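Local structure of geranylgeranyl pyrophosphate synthase (Corynebacterium glutamicum, 3LK5) at residues R64-Y69 and A217-A222; A70-L75 and R223-G228; D275-G280 and G309-P314. The protein probably makes prenyl diphosphates by magnesium-dependent chain elongation, as a member of the FPP/GGPP synthase family of isoprenoid biosynthesis. All blocks are in the same frame, centred on the assembly; numbering follows the deposited sequence.

Interaction 1 of 3, residues R64-Y69 and A217-A222; sequences RIRPLY and AAYTIA
Polar contacts centre on Arg66. Its CG lies beside the backbone N, and the chain then runs extended from CG to NE. This carries the guanidinium across the gap to helix 205-231. There the group sits between two residues. Tyr219 offers a ring face on one side, with Arg66 NE 3.2 Å from Tyr219 CE2, above the rim rather than the centre. The guanidinium and ring planes are inclined by 34°. The methyl CG2 of Thr220 lies over the other face of the guanidinium. Arg66 NH2 gives a weak hydrogen bond to Thr220 OG1, 3.0 Å long and bent to 129° at the hydrogen. The hydroxyl lies out of the guanidinium plane, on the side of the Thr220 methyl, which fits the bend. Thr220 OG1 is also weakly bonded to Thr216 O, one turn back. The Tyr219 hydroxyl has its own hydrogen bond to Gln101.

Apolar contacts hold the rest. Arg66 CD makes a CH-pi contact, 4.0 Å from the centroid of the Tyr219 ring. Ile221 CG2 is set more squarely: it lies 3.7 Å from the centroid of the Tyr69 ring, almost on the ring normal. Ile221 CD1 reaches Tyr69 CE1 at 3.6 Å. Ile65 CG2 meets Thr220 CG2 at 3.8 Å.

The backbone of 217-222 makes a wide pi-type turn. Ala217 O accepts from both Ile221 N and Ala222 N. Tyr219 O and Thr220 O are buried here with no partner in the model.

The contact joins two helices of the all-helical prenyl synthase fold near its centre. Their short segments run 59° apart. Helix 87-111, which bears the magnesium ligand Asp108, packs on Arg66 and Tyr219. Helix 236-263 covers Ile221 and bonds the Tyr69 hydroxyl through Tyr245, and helix 355-369 covers Ile65 and Tyr69.

Interaction 2 of 3, residues A70-L75 and R223-G228; sequences AWAGFL and RPLHLG
Few side chains stand between these two helices, and backbone meets backbone. At Gly73 and Gly228 a CB would point toward the partner helix and would clash with its carbonyl oxygens. The larger groups lie along the flanks. Leu225 starts away from helix 65-78, but its CG lies beside the backbone N (chi1 -78°) and the branch folds back. Its CD2 comes to rest 3.6 Å from Gly73 N, alongside the glycine. Phe74 takes the other course. Its CG is anti to the backbone N (chi1 177°), which leads the ring away, and Gly228 O lies near the ring plane at its edge. Ala70 CB packs on Pro224 O at 3.6 Å; its distance to Pro224 CB is 4.4 Å.

This is a close, glycine-based helix packing within the all-helical prenyl synthase fold. The segment axes approach to 6.4 Å and cross at -43°. That closeness allows a run of CA-H...O contacts. Ala70 CA points at Pro224 O and Gly228 CA at Ala70 O, each 3.1 Å apart. Phe74 CA to Gly228 O is longer, at 3.3 Å. No conventional hydrogen bond links the two segments. Helix 205-231 is kinked at Pro224, whose N makes no bond to the preceding turn.

On its far side Arg223 NH1 donates to His226 ND1 at 3.0 Å, close to the planes of both groups. Arg223 NH2 also pairs with Glu186 of helix 170-199. Helix 87-111 packs on Ala70 and Phe74, and helix 236-263 covers Leu225.

Interaction 3 of 3, residues D275-G280 and G309-P314; sequences DDIREG and GKVTSP
Two glycines with positive phi meet here almost backbone to backbone, Gly280 CA and Gly309 CA lying 3.5 Å apart. A CB on Gly280 would clash with Gly309 CA, and one on Gly309 would be tight against Gly280 CA. The loop can thus pass close against the turn that closes the helix.

One carbonyl makes the hydrogen bond between the two segments. Ile277 O accepts from Gly309 N at 2.8 Å, with the donor nearly along the C=O axis (165°). The same oxygen takes Gly280 N from its own segment at 3.0 Å, so two N-H groups grip it. Beside it, Gly309 CA makes a CA-H...O contact to Arg278 O at 3.4 Å.

Gly280 leaves the helix in a Schellman motif, with two bonds back into the last turn. The loop 309-314 links helix 298-307 to helix 314-326. At its end Ser313 is the N-cap, its OG bonded to Asp316 N. The contact thus ties the end of one helix to the connection between two others.

Side chains add a loose margin. The aliphatic part of Arg278 borders the loop, with CG anti to the backbone N (chi1 -172°), and CG comes 3.5 Å from Val311 O. The chain bends at chi3 (53°), which turns the guanidinium back to its own helix. Asp275 lies at its edge and in its plane. Arg278 NH2 bridges to Asp275 OD1 at 3.3 Å and to Glu279 OE1 at 3.2 Å. Asp275 OD2 and Glu279 OE1 are two acceptors held close together, and the arginine charge probably offsets part of their repulsion. The Glu279 side chain is about 3 Å from that of the magnesium ligand Asp112. On the apolar side, Ile277 CG2 and Val311 CG2 touch loosely, and Ile317 of helix 314-326 covers both residues.

How the interactions relate
Interactions 1 and 2 are successive parts of one interface between helices 65-78 and 205-231, their centres 8 Å apart. Ala218 O is 2.9 Å from Arg223 N, a probable hydrogen bond. The helices draw closer from interaction 1 to interaction 2, and glycines replace large side chains between them. Interaction 3 is separate, its centre about 28 Å from that of interaction 1 and 36 Å from that of interaction 2. Interactions 1 and 3 both lie near the magnesium-binding aspartates; no metal is bound in this chain. Between side chains, Tyr219 is about 7 Å from Asp108, and Glu279 about 8 Å from Asp108 and about 3 Å from Asp112. Interaction 2 lies away from them.

Interaction 1 of 3, residues R64-Y69 and A217-A222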
loop_
_atom_site.group_PDB
_atom_site.type_symbol
_atom_site.label_atom_id
_atom_site.label_comp_id
_atom_site.label_asym_id
_atom_site.label_seq_id
_atom_site.Cartn_x
_atom_site.Cartn_y
_atom_site.Cartn_z
ATOM N N ARG A 64 5.156 0.945 -19.783
ATOM C CA ARG A 64 5.575 -0.393 -19.289
ATOM C C ARG A 64 7.122 -0.546 -19.197
ATOM O O ARG A 64 7.653 -1.630 -19.416
ATOM C CB ARG A 64 4.984 -1.527 -20.146
ATOM C CG ARG A 64 3.476 -1.361 -20.527
ATOM C CD ARG A 64 2.553 -1.110 -19.320
ATOM N NE ARG A 64 1.167 -1.211 -19.796
ATOM C CZ ARG A 64 0.078 -0.995 -19.070
ATOM N NH1 ARG A 64 0.171 -0.668 -17.774
ATOM N NH2 ARG A 64 -1.117 -1.099 -19.653
ATOM N N ILE A 65 7.813 0.553 -18.923
ATOM C CA ILE A 65 9.290 0.550 -18.896
ATOM C C ILE A 65 9.816 -0.352 -17.770
ATOM O O ILE A 65 10.847 -1.029 -17.910
ATOM C CB ILE A 65 9.841 2.007 -18.762
ATOM C CG1 ILE A 65 11.346 2.041 -19.037
ATOM C CG2 ILE A 65 9.634 2.571 -17.402
ATOM C CD1 ILE A 65 11.710 1.310 -20.298
ATOM N N ARG A 66 9.086 -0.387 -16.643
ATOM C CA ARG A 66 9.575 -1.164 -15.497
ATOM C C ARG A 66 9.477 -2.668 -15.750
ATOM O O ARG A 66 10.468 -3.357 -15.589
ATOM C CB ARG A 66 8.946 -0.698 -14.146
ATOM C CG ARG A 66 9.302 0.751 -13.805
ATOM C CD ARG A 66 8.495 1.336 -12.635
ATOM N NE ARG A 66 8.774 2.771 -12.566
ATOM C CZ ARG A 66 8.225 3.694 -13.353
ATOM N NH1 ARG A 66 7.327 3.363 -14.262
ATOM N NH2 ARG A 66 8.584 4.968 -13.221
ATOM N N PRO A 67 8.303 -3.186 -16.205
ATOM C CA PRO A 67 8.275 -4.596 -16.601
ATOM C C PRO A 67 9.245 -4.883 -17.724
ATOM O O PRO A 67 9.847 -5.949 -17.770
ATOM C CB PRO A 67 6.841 -4.798 -17.147
ATOM C CG PRO A 67 6.024 -3.762 -16.464
ATOM C CD PRO A 67 6.966 -2.571 -16.258
ATOM N N LEU A 68 9.413 -3.933 -18.630
ATOM C CA LEU A 68 10.395 -4.147 -19.722
ATOM C C LEU A 68 11.829 -4.357 -19.201
ATOM O O LEU A 68 12.548 -5.250 -19.646
ATOM C CB LEU A 68 10.345 -2.956 -20.678
ATOM C CG LEU A 68 11.201 -3.063 -21.959
ATOM C CD1 LEU A 68 11.075 -4.414 -22.750
ATOM C CD2 LEU A 68 10.851 -1.860 -22.837
ATOM N N TYR A 69 12.236 -3.555 -18.218
ATOM C CA TYR A 69 13.541 -3.734 -17.599
ATOM C C TYR A 69 13.647 -5.009 -16.787
ATOM O O TYR A 69 14.696 -5.638 -16.806
ATOM C CB TYR A 69 13.974 -2.496 -16.775
ATOM C CG TYR A 69 14.699 -1.462 -17.619
ATOM C CD1 TYR A 69 14.205 -0.176 -17.740
ATOM C CD2 TYR A 69 15.896 -1.794 -18.290
ATOM C CE1 TYR A 69 14.875 0.781 -18.507
ATOM C CE2 TYR A 69 16.571 -0.863 -19.038
ATOM C CZ TYR A 69 16.063 0.429 -19.132
ATOM O OH TYR A 69 16.750 1.371 -19.875
ATOM N N ALA A 217 15.875 6.258 -10.152
ATOM C CA ALA A 217 16.796 5.307 -10.762
ATOM C C ALA A 217 16.602 3.879 -10.171
ATOM O O ALA A 217 16.551 2.896 -10.908
ATOM C CB ALA A 217 18.240 5.736 -10.594
ATOM N N ALA A 218 16.560 3.789 -8.848
ATOM C CA ALA A 218 16.360 2.500 -8.161
ATOM C C ALA A 218 15.028 1.909 -8.592
ATOM O O ALA A 218 14.926 0.764 -9.006
ATOM C CB ALA A 218 16.347 2.706 -6.609
ATOM N N TYR A 219 14.016 2.755 -8.581
ATOM C CA TYR A 219 12.654 2.314 -8.787
ATOM C C TYR A 219 12.373 1.889 -10.234
ATOM O O TYR A 219 11.682 0.906 -10.490
ATOM C CB TYR A 219 11.736 3.480 -8.396
ATOM C CG TYR A 219 10.298 3.255 -8.749
ATOM C CD1 TYR A 219 9.644 2.068 -8.346
ATOM C CD2 TYR A 219 9.570 4.228 -9.432
ATOM C CE1 TYR A 219 8.316 1.859 -8.655
ATOM C CE2 TYR A 219 8.233 4.059 -9.727
ATOM C CZ TYR A 219 7.614 2.866 -9.329
ATOM O OH TYR A 219 6.311 2.645 -9.642
ATOM N N THR A 220 12.931 2.627 -11.185
ATOM C CA THR A 220 12.463 2.506 -12.570
ATOM C C THR A 220 13.320 1.572 -13.393
ATOM O O THR A 220 12.814 0.907 -14.315
ATOM C CB THR A 220 12.394 3.916 -13.226
ATOM O OG1 THR A 220 11.494 4.728 -12.457
ATOM C CG2 THR A 220 11.954 3.856 -14.725
ATOM N N ILE A 221 14.608 1.521 -13.064
ATOM C CA ILE A 221 15.531 0.763 -13.864
ATOM C C ILE A 221 16.364 -0.231 -13.098
ATOM O O ILE A 221 16.386 -1.425 -13.449
ATOM C CB ILE A 221 16.517 1.724 -14.687
ATOM C CG1 ILE A 221 15.696 2.776 -15.431
ATOM C CG2 ILE A 221 17.405 0.841 -15.639
ATOM C CD1 ILE A 221 16.487 3.482 -16.661
ATOM N N ALA A 222 17.079 0.234 -12.071
ATOM C CA ALA A 222 18.024 -0.669 -11.406
ATOM C C ALA A 222 17.351 -1.838 -10.696
ATOM O O ALA A 222 17.748 -2.992 -10.883
ATOM C CB ALA A 222 18.948 0.087 -10.410
#

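Interaction 2 of 3, residues A70-L75 and R223-G228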
loop_
_atom_site.group_PDB
_atom_site.type_symbol
_atom_site.label_atom_id
_atom_site.label_comp_id
_atom_site.label_asym_id
_atom_site.label_seq_id
_atom_site.Cartn_x
_atom_site.Cartn_y
_atom_site.Cartn_z
ATOM N N ALA A 70 12.588 -5.400 -16.063
ATOM C CA ALA A 70 12.614 -6.674 -15.371
ATOM C C ALA A 70 12.824 -7.838 -16.367
ATOM O O ALA A 70 13.624 -8.756 -16.133
ATOM C CB ALA A 70 11.308 -6.876 -14.556
ATOM N N TRP A 71 12.079 -7.795 -17.472
ATOM C CA TRP A 71 12.220 -8.803 -18.509
ATOM C C TRP A 71 13.628 -8.835 -19.108
ATOM O O TRP A 71 14.198 -9.893 -19.287
ATOM C CB TRP A 71 11.143 -8.573 -19.591
ATOM C CG TRP A 71 11.179 -9.536 -20.766
ATOM C CD1 TRP A 71 11.311 -9.184 -22.091
ATOM C CD2 TRP A 71 11.019 -10.961 -20.745
ATOM N NE1 TRP A 71 11.287 -10.306 -22.880
ATOM C CE2 TRP A 71 11.097 -11.408 -22.090
ATOM C CE3 TRP A 71 10.823 -11.906 -19.729
ATOM C CZ2 TRP A 71 11.015 -12.764 -22.439
ATOM C CZ3 TRP A 71 10.734 -13.259 -20.070
ATOM C CH2 TRP A 71 10.830 -13.669 -21.429
ATOM N N ALA A 72 14.185 -7.665 -19.367
ATOM C CA ALA A 72 15.550 -7.559 -19.889
ATOM C C ALA A 72 16.556 -8.112 -18.905
ATOM O O ALA A 72 17.531 -8.744 -19.315
ATOM C CB ALA A 72 15.871 -6.111 -20.205
ATOM N N GLY A 73 16.357 -7.846 -17.616
ATOM C CA GLY A 73 17.239 -8.438 -16.582
ATOM C C GLY A 73 17.197 -9.952 -16.549
ATOM O O GLY A 73 18.238 -10.636 -16.414
ATOM N N PHE A 74 15.995 -10.494 -16.687
ATOM C CA PHE A 74 15.814 -11.954 -16.782
ATOM C C PHE A 74 16.557 -12.505 -18.001
ATOM O O PHE A 74 17.297 -13.488 -17.890
ATOM C CB PHE A 74 14.312 -12.291 -16.856
ATOM C CG PHE A 74 14.022 -13.761 -17.035
ATOM C CD1 PHE A 74 14.031 -14.623 -15.945
ATOM C CD2 PHE A 74 13.740 -14.271 -18.311
ATOM C CE1 PHE A 74 13.780 -15.987 -16.100
ATOM C CE2 PHE A 74 13.482 -15.623 -18.495
ATOM C CZ PHE A 74 13.515 -16.497 -17.380
ATOM N N LEU A 75 16.382 -11.863 -19.151
ATOM C CA LEU A 75 17.020 -12.345 -20.372
ATOM C C LEU A 75 18.556 -12.202 -20.289
ATOM O O LEU A 75 19.279 -13.080 -20.741
ATOM C CB LEU A 75 16.501 -11.602 -21.600
ATOM C CG LEU A 75 15.021 -11.826 -21.952
ATOM C CD1 LEU A 75 14.678 -10.964 -23.152
ATOM C CD2 LEU A 75 14.714 -13.311 -22.213
ATOM N N ARG A 223 16.355 -1.554 -9.873
ATOM C CA ARG A 223 15.710 -2.669 -9.193
ATOM C C ARG A 223 14.868 -3.581 -10.123
ATOM O O ARG A 223 14.867 -4.781 -9.899
ATOM C CB ARG A 223 14.892 -2.247 -7.951
ATOM C CG ARG A 223 15.714 -1.615 -6.800
ATOM C CD ARG A 223 16.740 -2.579 -6.242
ATOM N NE ARG A 223 17.357 -2.014 -5.020
ATOM C CZ ARG A 223 18.426 -2.536 -4.424
ATOM N NH1 ARG A 223 18.996 -3.659 -4.883
ATOM N NH2 ARG A 223 18.919 -1.968 -3.319
ATOM N N PRO A 224 14.144 -3.031 -11.132
ATOM C CA PRO A 224 13.499 -3.982 -12.066
ATOM C C PRO A 224 14.546 -4.913 -12.704
ATOM O O PRO A 224 14.307 -6.093 -12.800
ATOM C CB PRO A 224 12.836 -3.044 -13.106
ATOM C CG PRO A 224 12.369 -1.866 -12.200
ATOM C CD PRO A 224 13.647 -1.649 -11.338
ATOM N N LEU A 225 15.697 -4.386 -13.142
ATOM C CA LEU A 225 16.748 -5.267 -13.723
ATOM C C LEU A 225 17.179 -6.313 -12.714
ATOM O O LEU A 225 17.321 -7.490 -13.042
ATOM C CB LEU A 225 18.025 -4.471 -14.104
ATOM C CG LEU A 225 17.815 -3.712 -15.440
ATOM C CD1 LEU A 225 18.877 -2.579 -15.599
ATOM C CD2 LEU A 225 17.793 -4.634 -16.668
ATOM N N HIS A 226 17.431 -5.843 -11.491
ATOM C CA HIS A 226 17.821 -6.720 -10.388
ATOM C C HIS A 226 16.773 -7.820 -10.178
ATOM O O HIS A 226 17.108 -9.000 -10.075
ATOM C CB HIS A 226 18.029 -5.866 -9.107
ATOM C CG HIS A 226 18.619 -6.623 -7.958
ATOM N ND1 HIS A 226 18.820 -6.053 -6.713
ATOM C CD2 HIS A 226 18.997 -7.919 -7.848
ATOM C CE1 HIS A 226 19.301 -6.975 -5.888
ATOM N NE2 HIS A 226 19.424 -8.109 -6.555
ATOM N N LEU A 227 15.498 -7.425 -10.144
ATOM C CA LEU A 227 14.420 -8.404 -9.940
ATOM C C LEU A 227 14.426 -9.506 -11.027
ATOM O O LEU A 227 14.392 -10.717 -10.722
ATOM C CB LEU A 227 13.076 -7.643 -9.918
ATOM C CG LEU A 227 11.811 -8.498 -9.849
ATOM C CD1 LEU A 227 11.868 -9.283 -8.489
ATOM C CD2 LEU A 227 10.523 -7.624 -9.982
ATOM N N GLY A 228 14.443 -9.076 -12.284
ATOM C CA GLY A 228 14.458 -10.028 -13.410
ATOM C C GLY A 228 15.679 -10.925 -13.360
ATOM O O GLY A 228 15.573 -12.153 -13.534
#

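Interaction 3 of 3, residues D275-G280 and G309-P314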
loop_
_atom_site.group_PDB
_atom_site.type_symbol
_atom_site.label_atom_id
_atom_site.label_comp_id
_atom_site.label_asym_id
_atom_site.label_seq_id
_atom_site.Cartn_x
_atom_site.Cartn_y
_atom_site.Cartn_z
ATOM N N ASP A 275 4.813 22.518 -17.250
ATOM C CA ASP A 275 4.082 21.968 -16.121
ATOM C C ASP A 275 4.909 21.866 -14.854
ATOM O O ASP A 275 4.407 22.115 -13.760
ATOM C CB ASP A 275 3.584 20.578 -16.494
ATOM C CG ASP A 275 2.460 20.123 -15.619
ATOM O OD1 ASP A 275 1.421 20.817 -15.614
ATOM O OD2 ASP A 275 2.621 19.071 -14.961
ATOM N N ASP A 276 6.185 21.497 -15.002
ATOM C CA ASP A 276 7.080 21.361 -13.843
ATOM C C ASP A 276 7.331 22.690 -13.137
ATOM O O ASP A 276 7.640 22.696 -11.945
ATOM C CB ASP A 276 8.433 20.747 -14.235
ATOM C CG ASP A 276 8.378 19.229 -14.380
ATOM O OD1 ASP A 276 7.313 18.620 -14.136
ATOM O OD2 ASP A 276 9.406 18.624 -14.721
ATOM N N ILE A 277 7.225 23.793 -13.875
ATOM C CA ILE A 277 7.341 25.135 -13.268
ATOM C C ILE A 277 6.075 25.422 -12.438
ATOM O O ILE A 277 6.162 25.754 -11.249
ATOM C CB ILE A 277 7.551 26.253 -14.313
ATOM C CG1 ILE A 277 8.834 26.056 -15.141
ATOM C CG2 ILE A 277 7.588 27.629 -13.640
ATOM C CD1 ILE A 277 10.096 25.872 -14.335
ATOM N N ARG A 278 4.913 25.261 -13.090
ATOM C CA ARG A 278 3.599 25.431 -12.462
ATOM C C ARG A 278 3.420 24.591 -11.209
ATOM O O ARG A 278 2.802 25.051 -10.263
ATOM C CB ARG A 278 2.466 25.151 -13.463
ATOM C CG ARG A 278 1.064 25.495 -12.937
ATOM C CD ARG A 278 -0.018 24.654 -13.612
ATOM N NE ARG A 278 0.279 23.225 -13.514
ATOM C CZ ARG A 278 -0.099 22.433 -12.509
ATOM N NH1 ARG A 278 -0.826 22.915 -11.502
ATOM N NH2 ARG A 278 0.241 21.145 -12.511
ATOM N N GLU A 279 3.985 23.380 -11.205
ATOM C CA GLU A 279 3.844 22.432 -10.103
ATOM C C GLU A 279 4.912 22.635 -9.018
ATOM O O GLU A 279 4.829 22.036 -7.953
ATOM C CB GLU A 279 3.927 20.997 -10.657
ATOM C CG GLU A 279 3.266 19.901 -9.826
ATOM C CD GLU A 279 2.152 19.168 -10.584
ATOM O OE1 GLU A 279 2.345 18.848 -11.782
ATOM O OE2 GLU A 279 1.088 18.911 -9.971
ATOM N N GLY A 280 5.928 23.454 -9.285
ATOM C CA GLY A 280 7.019 23.652 -8.314
ATOM C C GLY A 280 7.936 22.471 -8.024
ATOM O O GLY A 280 8.410 22.315 -6.887
ATOM N N GLY A 309 6.024 27.118 -8.823
ATOM C CA GLY A 309 4.955 26.477 -8.049
ATOM C C GLY A 309 3.861 27.451 -7.669
ATOM O O GLY A 309 2.961 27.103 -6.905
ATOM N N LYS A 310 3.943 28.671 -8.202
ATOM C CA LYS A 310 2.993 29.740 -7.869
ATOM C C LYS A 310 2.354 30.378 -9.101
ATOM O O LYS A 310 1.216 30.820 -9.044
ATOM C CB LYS A 310 3.659 30.813 -6.997
ATOM C CG LYS A 310 4.114 30.299 -5.632
ATOM C CD LYS A 310 4.901 31.350 -4.871
ATOM C CE LYS A 310 6.018 30.718 -4.054
ATOM N NZ LYS A 310 7.018 31.748 -3.658
ATOM N N VAL A 311 3.081 30.440 -10.210
ATOM C CA VAL A 311 2.517 30.978 -11.446
ATOM C C VAL A 311 1.682 29.936 -12.199
ATOM O O VAL A 311 1.820 28.729 -11.975
ATOM C CB VAL A 311 3.597 31.582 -12.379
ATOM C CG1 VAL A 311 4.261 32.783 -11.722
ATOM C CG2 VAL A 311 4.627 30.537 -12.781
ATOM N N THR A 312 0.836 30.426 -13.107
ATOM C CA THR A 312 -0.176 29.619 -13.786
ATOM C C THR A 312 -0.231 29.886 -15.298
ATOM O O THR A 312 -0.304 28.950 -16.098
ATOM C CB THR A 312 -1.574 29.840 -13.091
ATOM O OG1 THR A 312 -1.883 28.692 -12.299
ATOM C CG2 THR A 312 -2.717 30.106 -14.088
ATOM N N SER A 313 -0.191 31.161 -15.686
ATOM C CA SER A 313 -0.363 31.528 -17.087
ATOM C C SER A 313 0.831 31.079 -17.947
ATOM O O SER A 313 1.972 31.098 -17.477
ATOM C CB SER A 313 -0.596 33.039 -17.228
ATOM O OG SER A 313 0.627 33.757 -17.238
ATOM N N PRO A 314 0.565 30.678 -19.210
ATOM C CA PRO A 314 1.644 30.300 -20.125
ATOM C C PRO A 314 2.731 31.380 -20.199
ATOM O O PRO A 314 3.912 31.053 -20.161
ATOM C CB PRO A 314 0.927 30.161 -21.474
ATOM C CG PRO A 314 -0.463 29.757 -21.107
ATOM C CD PRO A 314 -0.769 30.460 -19.809
#